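Local coordinates for protein Blo t 1 allergen (Blomia tropicalis, PDB 5JT8) that is a mite allergen of the papain-like cysteine protease family, captured here with its pro-region still covalently joined, and probably cleaves peptide bonds once matured, at residues 95-100 with 325-330; 175-180 with 190-195. All blocks are in the same frame, centred on the assembly; numbering follows the deposited sequence.

Contact 1 of 2, residues 95-100 with 325-330; sequences TYMKME and NNYVTY. Unlike the reference sequence in segment 325-330: Tyr327 (reference Phe). With NAG (2-acetamido-2-deoxy-beta-D-glucopyranose), chain D.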
loop_
_atom_site.group_PDB
_atom_site.type_symbol
_atom_site.label_atom_id
_atom_site.label_comp_id
_atom_site.label_asym_id
_atom_site.label_seq_id
_atom_site.Cartn_x
_atom_site.Cartn_y
_atom_site.Cartn_z
ATOM N N THR A 95 -3.713 14.359 12.051
ATOM C CA THR A 95 -4.312 15.683 12.053
ATOM C C THR A 95 -4.097 16.320 10.681
ATOM O O THR A 95 -5.024 16.858 10.072
ATOM C CB THR A 95 -3.714 16.564 13.166
ATOM O OG1 THR A 95 -3.812 15.875 14.418
ATOM C CG2 THR A 95 -4.453 17.876 13.272
ATOM N N TYR A 96 -2.868 16.220 10.187
ATOM C CA TYR A 96 -2.526 16.718 8.863
ATOM C C TYR A 96 -3.343 16.005 7.775
ATOM O O TYR A 96 -3.877 16.646 6.863
ATOM C CB TYR A 96 -1.019 16.553 8.617
ATOM C CG TYR A 96 -0.615 16.795 7.187
ATOM C CD1 TYR A 96 -0.741 18.057 6.618
ATOM C CD2 TYR A 96 -0.120 15.763 6.400
ATOM C CE1 TYR A 96 -0.385 18.285 5.304
ATOM C CE2 TYR A 96 0.240 15.980 5.082
ATOM C CZ TYR A 96 0.105 17.242 4.540
ATOM O OH TYR A 96 0.461 17.476 3.235
ATOM N N MET A 97 -3.461 14.682 7.893
ATOM C CA MET A 97 -4.204 13.880 6.919
ATOM C C MET A 97 -5.712 14.159 6.931
ATOM O O MET A 97 -6.326 14.224 5.878
ATOM C CB MET A 97 -3.948 12.396 7.166
ATOM C CG MET A 97 -2.489 12.027 7.050
ATOM S SD MET A 97 -2.155 10.285 7.352
ATOM C CE MET A 97 -2.908 9.540 5.907
ATOM N N LYS A 98 -6.307 14.340 8.110
ATOM C CA LYS A 98 -7.745 14.624 8.182
ATOM C C LYS A 98 -8.109 15.984 7.586
ATOM O O LYS A 98 -9.169 16.139 6.973
ATOM C CB LYS A 98 -8.245 14.560 9.631
ATOM C CG LYS A 98 -8.420 13.149 10.184
ATOM C CD LYS A 98 -8.518 13.193 11.706
ATOM C CE LYS A 98 -8.628 11.802 12.302
ATOM N NZ LYS A 98 -8.509 11.871 13.793
ATOM N N MET A 99 -7.231 16.965 7.769
ATOM C CA MET A 99 -7.504 18.336 7.342
ATOM C C MET A 99 -7.690 18.475 5.824
ATOM O O MET A 99 -8.433 19.332 5.352
ATOM C CB MET A 99 -6.376 19.246 7.831
ATOM C CG MET A 99 -6.463 20.687 7.375
ATOM S SD MET A 99 -5.169 21.672 8.159
ATOM C CE MET A 99 -3.746 20.596 7.964
ATOM N N GLU A 100 -7.044 17.616 5.051
ATOM C CA GLU A 100 -7.118 17.742 3.600
ATOM C C GLU A 100 -8.328 17.013 2.969
ATOM O O GLU A 100 -8.690 17.262 1.825
ATOM C CB GLU A 100 -5.806 17.245 3.002
ATOM C CG GLU A 100 -4.599 18.099 3.425
ATOM C CD GLU A 100 -4.707 19.556 2.981
ATOM O OE1 GLU A 100 -5.071 19.808 1.804
ATOM O OE2 GLU A 100 -4.461 20.449 3.825
ATOM N N ASN A 325 -11.475 2.456 4.885
ATOM C CA ASN A 325 -12.261 3.624 4.481
ATOM C C ASN A 325 -11.797 4.974 5.047
ATOM O O ASN A 325 -12.447 5.993 4.815
ATOM C CB ASN A 325 -13.731 3.442 4.893
ATOM C CG ASN A 325 -14.377 2.222 4.271
ATOM O OD1 ASN A 325 -13.971 1.088 4.528
ATOM N ND2 ASN A 325 -15.413 2.452 3.458
ATOM N N ASN A 326 -10.719 4.997 5.819
ATOM C CA ASN A 326 -10.361 6.222 6.529
ATOM C C ASN A 326 -9.844 7.309 5.591
ATOM O O ASN A 326 -10.282 8.452 5.662
ATOM C CB ASN A 326 -9.318 5.934 7.621
ATOM C CG ASN A 326 -9.896 5.156 8.802
ATOM O OD1 ASN A 326 -11.109 4.967 8.899
ATOM N ND2 ASN A 326 -9.027 4.731 9.720
ATOM N N TYR A 327 -8.929 6.937 4.703
ATOM C CA TYR A 327 -8.189 7.905 3.899
ATOM C C TYR A 327 -8.061 7.462 2.458
ATOM O O TYR A 327 -7.003 6.992 2.020
ATOM C CB TYR A 327 -6.783 8.132 4.466
ATOM C CG TYR A 327 -6.754 8.538 5.910
ATOM C CD1 TYR A 327 -7.116 9.824 6.300
ATOM C CD2 TYR A 327 -6.351 7.641 6.893
ATOM C CE1 TYR A 327 -7.072 10.204 7.630
ATOM C CE2 TYR A 327 -6.315 8.009 8.221
ATOM C CZ TYR A 327 -6.679 9.290 8.584
ATOM O OH TYR A 327 -6.635 9.653 9.902
ATOM N N VAL A 328 -9.138 7.629 1.715
ATOM C CA VAL A 328 -9.182 7.183 0.349
ATOM C C VAL A 328 -8.951 8.369 -0.583
ATOM O O VAL A 328 -9.610 9.411 -0.449
ATOM C CB VAL A 328 -10.517 6.513 0.053
ATOM C CG1 VAL A 328 -10.552 5.993 -1.376
ATOM C CG2 VAL A 328 -10.751 5.374 1.062
ATOM N N THR A 329 -8.017 8.206 -1.517
ATOM C CA THR A 329 -7.628 9.295 -2.408
ATOM C C THR A 329 -7.582 8.833 -3.839
ATOM O O THR A 329 -6.952 7.821 -4.131
ATOM C CB THR A 329 -6.240 9.850 -2.058
ATOM O OG1 THR A 329 -6.245 10.344 -0.719
ATOM C CG2 THR A 329 -5.838 10.975 -3.036
ATOM N N TYR A 330 -8.230 9.570 -4.740
ATOM C CA TYR A 330 -8.100 9.270 -6.167
ATOM C C TYR A 330 -7.321 10.380 -6.888
ATOM O O TYR A 330 -7.120 11.472 -6.347
ATOM C CB TYR A 330 -9.483 9.066 -6.812
ATOM C CG TYR A 330 -10.388 10.310 -6.880
ATOM C CD1 TYR A 330 -11.271 10.608 -5.855
ATOM C CD2 TYR A 330 -10.381 11.150 -7.992
ATOM C CE1 TYR A 330 -12.118 11.714 -5.922
ATOM C CE2 TYR A 330 -11.234 12.252 -8.076
ATOM C CZ TYR A 330 -12.100 12.524 -7.029
ATOM O OH TYR A 330 -12.950 13.603 -7.085
HETATM C C1 NAG D . 0.411 17.936 12.452
HETATM C C2 NAG D . 1.371 18.788 13.306
HETATM C C3 NAG D . 0.655 20.036 13.841
HETATM C C4 NAG D . -0.049 20.784 12.721
HETATM C C5 NAG D . -0.969 19.827 11.975
HETATM C C6 NAG D . -1.687 20.476 10.815
HETATM C C7 NAG D . 3.000 17.231 14.291
HETATM C C8 NAG D . 3.404 16.486 15.527
HETATM N N2 NAG D . 1.910 18.005 14.401
HETATM O O3 NAG D . 1.602 20.899 14.465
HETATM O O4 NAG D . -0.815 21.870 13.239
HETATM O O5 NAG D . -0.188 18.748 11.442
HETATM O O6 NAG D . -0.910 20.438 9.626
HETATM O O7 NAG D . 3.625 17.141 13.238
#

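Contact 2 of 2, residues 175-180 with 190-195; sequences PSYQCN and AFKYMI. Unlike the reference sequence in segment 175-180: Pro175 (reference Ser).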
loop_
_atom_site.group_PDB
_atom_site.type_symbol
_atom_site.label_atom_id
_atom_site.label_comp_id
_atom_site.label_asym_id
_atom_site.label_seq_id
_atom_site.Cartn_x
_atom_site.Cartn_y
_atom_site.Cartn_z
ATOM N N PRO A 175 11.163 21.684 1.797
ATOM C CA PRO A 175 10.198 21.954 2.872
ATOM C C PRO A 175 8.766 22.218 2.386
ATOM O O PRO A 175 7.847 22.225 3.204
ATOM C CB PRO A 175 10.782 23.201 3.571
ATOM C CG PRO A 175 11.841 23.736 2.654
ATOM C CD PRO A 175 12.356 22.547 1.900
ATOM N N SER A 176 8.569 22.402 1.083
ATOM C CA SER A 176 7.229 22.563 0.553
ATOM C C SER A 176 6.500 21.213 0.492
ATOM O O SER A 176 5.313 21.167 0.157
ATOM C CB SER A 176 7.264 23.211 -0.832
ATOM O OG SER A 176 7.685 22.292 -1.823
ATOM N N TYR A 177 7.217 20.124 0.800
ATOM C CA TYR A 177 6.601 18.793 0.915
ATOM C C TYR A 177 6.729 18.270 2.338
ATOM O O TYR A 177 7.652 18.645 3.055
ATOM C CB TYR A 177 7.237 17.790 -0.057
ATOM C CG TYR A 177 6.954 18.094 -1.508
ATOM C CD1 TYR A 177 5.831 17.576 -2.139
ATOM C CD2 TYR A 177 7.810 18.907 -2.245
ATOM C CE1 TYR A 177 5.562 17.865 -3.481
ATOM C CE2 TYR A 177 7.557 19.200 -3.576
ATOM C CZ TYR A 177 6.436 18.670 -4.191
ATOM O OH TYR A 177 6.190 18.958 -5.517
ATOM N N GLN A 178 5.826 17.377 2.728
ATOM C CA GLN A 178 5.768 16.903 4.113
ATOM C C GLN A 178 6.226 15.459 4.321
ATOM O O GLN A 178 6.145 14.946 5.437
ATOM C CB GLN A 178 4.338 17.051 4.647
ATOM C CG GLN A 178 3.897 18.494 4.811
ATOM C CD GLN A 178 4.806 19.253 5.757
ATOM O OE1 GLN A 178 5.285 20.351 5.445
ATOM N NE2 GLN A 178 5.060 18.664 6.919
ATOM N N CYS A 179 6.721 14.799 3.275
ATOM C CA CYS A 179 7.138 13.394 3.414
ATOM C C CYS A 179 8.474 13.169 4.116
ATOM O O CYS A 179 9.297 14.085 4.253
ATOM C CB CYS A 179 7.181 12.726 2.040
ATOM S SG CYS A 179 5.612 12.863 1.209
ATOM N N ASN A 180 8.680 11.937 4.571
ATOM C CA ASN A 180 9.890 11.593 5.314
ATOM C C ASN A 180 10.659 10.396 4.724
ATOM O O ASN A 180 11.297 9.623 5.447
ATOM C CB ASN A 180 9.518 11.349 6.781
ATOM C CG ASN A 180 8.731 12.515 7.370
ATOM O OD1 ASN A 180 9.314 13.524 7.763
ATOM N ND2 ASN A 180 7.397 12.397 7.392
ATOM N N ALA A 190 2.689 12.847 -2.614
ATOM C CA ALA A 190 3.280 12.246 -3.802
ATOM C C ALA A 190 2.571 12.704 -5.079
ATOM O O ALA A 190 3.221 13.048 -6.067
ATOM C CB ALA A 190 3.253 10.712 -3.687
ATOM N N PHE A 191 1.233 12.690 -5.065
ATOM C CA PHE A 191 0.463 13.173 -6.207
ATOM C C PHE A 191 0.755 14.638 -6.469
ATOM O O PHE A 191 0.850 15.054 -7.617
ATOM C CB PHE A 191 -1.035 12.988 -5.978
ATOM C CG PHE A 191 -1.485 11.574 -6.079
ATOM C CD1 PHE A 191 -1.118 10.794 -7.175
ATOM C CD2 PHE A 191 -2.247 11.011 -5.073
ATOM C CE1 PHE A 191 -1.525 9.481 -7.265
ATOM C CE2 PHE A 191 -2.666 9.694 -5.153
ATOM C CZ PHE A 191 -2.312 8.925 -6.249
ATOM N N LYS A 192 0.875 15.420 -5.391
ATOM C CA LYS A 192 1.243 16.835 -5.499
ATOM C C LYS A 192 2.530 16.986 -6.320
ATOM O O LYS A 192 2.649 17.855 -7.187
ATOM C CB LYS A 192 1.417 17.444 -4.105
ATOM C CG LYS A 192 1.903 18.882 -4.081
ATOM C CD LYS A 192 2.091 19.396 -2.644
ATOM C CE LYS A 192 0.761 19.438 -1.895
ATOM N NZ LYS A 192 0.952 19.789 -0.456
ATOM N N TYR A 193 3.498 16.126 -6.033
ATOM C CA TYR A 193 4.764 16.144 -6.735
ATOM C C TYR A 193 4.553 15.744 -8.199
ATOM O O TYR A 193 5.183 16.276 -9.107
ATOM C CB TYR A 193 5.753 15.212 -6.043
ATOM C CG TYR A 193 7.119 15.229 -6.659
ATOM C CD1 TYR A 193 7.428 14.384 -7.720
ATOM C CD2 TYR A 193 8.108 16.092 -6.181
ATOM C CE1 TYR A 193 8.671 14.402 -8.302
ATOM C CE2 TYR A 193 9.368 16.113 -6.753
ATOM C CZ TYR A 193 9.645 15.260 -7.808
ATOM O OH TYR A 193 10.887 15.263 -8.385
ATOM N N MET A 194 3.634 14.821 -8.420
ATOM C CA MET A 194 3.335 14.365 -9.766
ATOM C C MET A 194 2.679 15.468 -10.599
ATOM O O MET A 194 2.834 15.514 -11.813
ATOM C CB MET A 194 2.443 13.129 -9.700
ATOM C CG MET A 194 3.210 11.880 -9.333
ATOM S SD MET A 194 2.192 10.446 -9.675
ATOM C CE MET A 194 2.465 9.498 -8.180
ATOM N N ILE A 195 1.976 16.377 -9.937
ATOM C CA ILE A 195 1.400 17.532 -10.619
ATOM C C ILE A 195 2.451 18.573 -10.941
ATOM O O ILE A 195 2.602 18.997 -12.090
ATOM C CB ILE A 195 0.293 18.195 -9.764
ATOM C CG1 ILE A 195 -0.933 17.285 -9.676
ATOM C CG2 ILE A 195 -0.107 19.559 -10.334
ATOM C CD1 ILE A 195 -1.848 17.655 -8.530
HETATM O O HOH W 1 3.060 20.382 1.324
#

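Contact 1 of 2, residues 95-100 with 325-330
The phenol oxygen OH of Tyr327 lies against the aliphatic part of Lys98, 3.8 Å from CE and 3.9 Å from CG, while the Lys98 CG also comes up to the edge of the ring, near its plane. Lysine suits this exposed border of the contact: its methylenes cover the tyrosine, and its charged end makes a cation-pi contact with Tyr233, whose ring also meets that of Tyr327 at about 60°. Met97 supplies the greater part of the helix's contact. Its CB sits 3.8 Å from Tyr327 CE1, and the rest of the side chain crosses the tyrosine at about a right angle. The chain is extended at chi2 but turns at chi3 (69°), and the turn brings methyl CE over one face, 4.1 Å from the Tyr327 centroid and 15° off the ring normal: a CH-pi contact. SD follows at 4.8 Å from the same centroid, completing a Met-aromatic pair. A supple, polarisable methionine can mould itself to a rigid ring in this way.

The partners are 225 residues apart in the sequence. Helix 94-100 probably belongs to the pro-region, whereas 325-330 lies in the papain-family protease, its last residues in the strand paired with 227-230. This is consistent with the papain-type zymogen, in which the pro-peptide lies along the cleft between the two lobes.

Met97 also touches Tyr253 and Tyr186, and its side chain is buried. On another side the helix packs against a glycan attached to the protein: Met99 CE approaches NAG O6 at 3.3 Å, and Tyr96 CB stands 3.7 Å from NAG O5. Within the helix, Met99 N donates to Thr95 O at 3.2 Å.

Contact 2 of 2, residues 175-180 with 190-195
Extended backbone at Tyr177 carries the loop 175-180 past helix 187-196, and the two backbones come nearest at Tyr177 and Tyr193, whose CA atoms are 8.3 Å apart. Tyr177 spans the gap. Its CG is anti to its own carbonyl carbon (chi1 -68°), and the side chain points at the helix and ends with OH 3.4 Å from Tyr193 CA. The same OH lies 3.5 Å from Tyr193 CD2. The two side chains cross at about a right angle, their ring planes inclined at 57° and their centroids 5.7 Å apart, an oblique aromatic pair. A long, flat residue is well suited here, since it is long enough to reach from the loop to the helix backbone, and its flat ring fits between Lys192 and Tyr193.

On the neighbouring position of the helix, Lys192 slides past Tyr177 in the opposite direction, with CG 3.8 Å from CE1 of the tyrosine. Its methylenes pack as an apolar arm, and a bend at chi3 leads NZ to a salt bridge with Glu189. Lys192 NZ also donates to a water 2.8 Å away, which in turn donates to Ser176 O.

All this belongs to the helical lobe of the papain fold. Here the loop following helix 162-168 covers one flank of helix 187-196, while Ala190, Phe191 and Met194 turn away from it to pack on the long central helix 139-154. Glu189 serves both partners, its other carboxylate oxygen accepting from Gln178 N. Tyr193 OH is satisfied by Glu164 of helix 162-168, which probably helps to fix the ring's position.

Along the chain the order is 95-100, 175-180, 190-195, 325-330, so contact 1 joins segments 225 residues apart and contact 2 is a local closure lying between them. Their centres are about 15 Å apart. Contact 2 sits within the helical lobe; contact 1 sets helix 94-100, probably part of the pro-region, against the end of the protease chain, beside the strand pair 227-230 and 329-332. The two meet directly at two points: Tyr96 OH lies 3.9 Å from Gln178 CG, and Thr329 CG2 lies 4.0 Å from Phe191 CE2. The first links helix 94-100 to the loop of contact 2, the second links strand 329-332 to helix 187-196, consistent with a pro-segment still seated between the lobes.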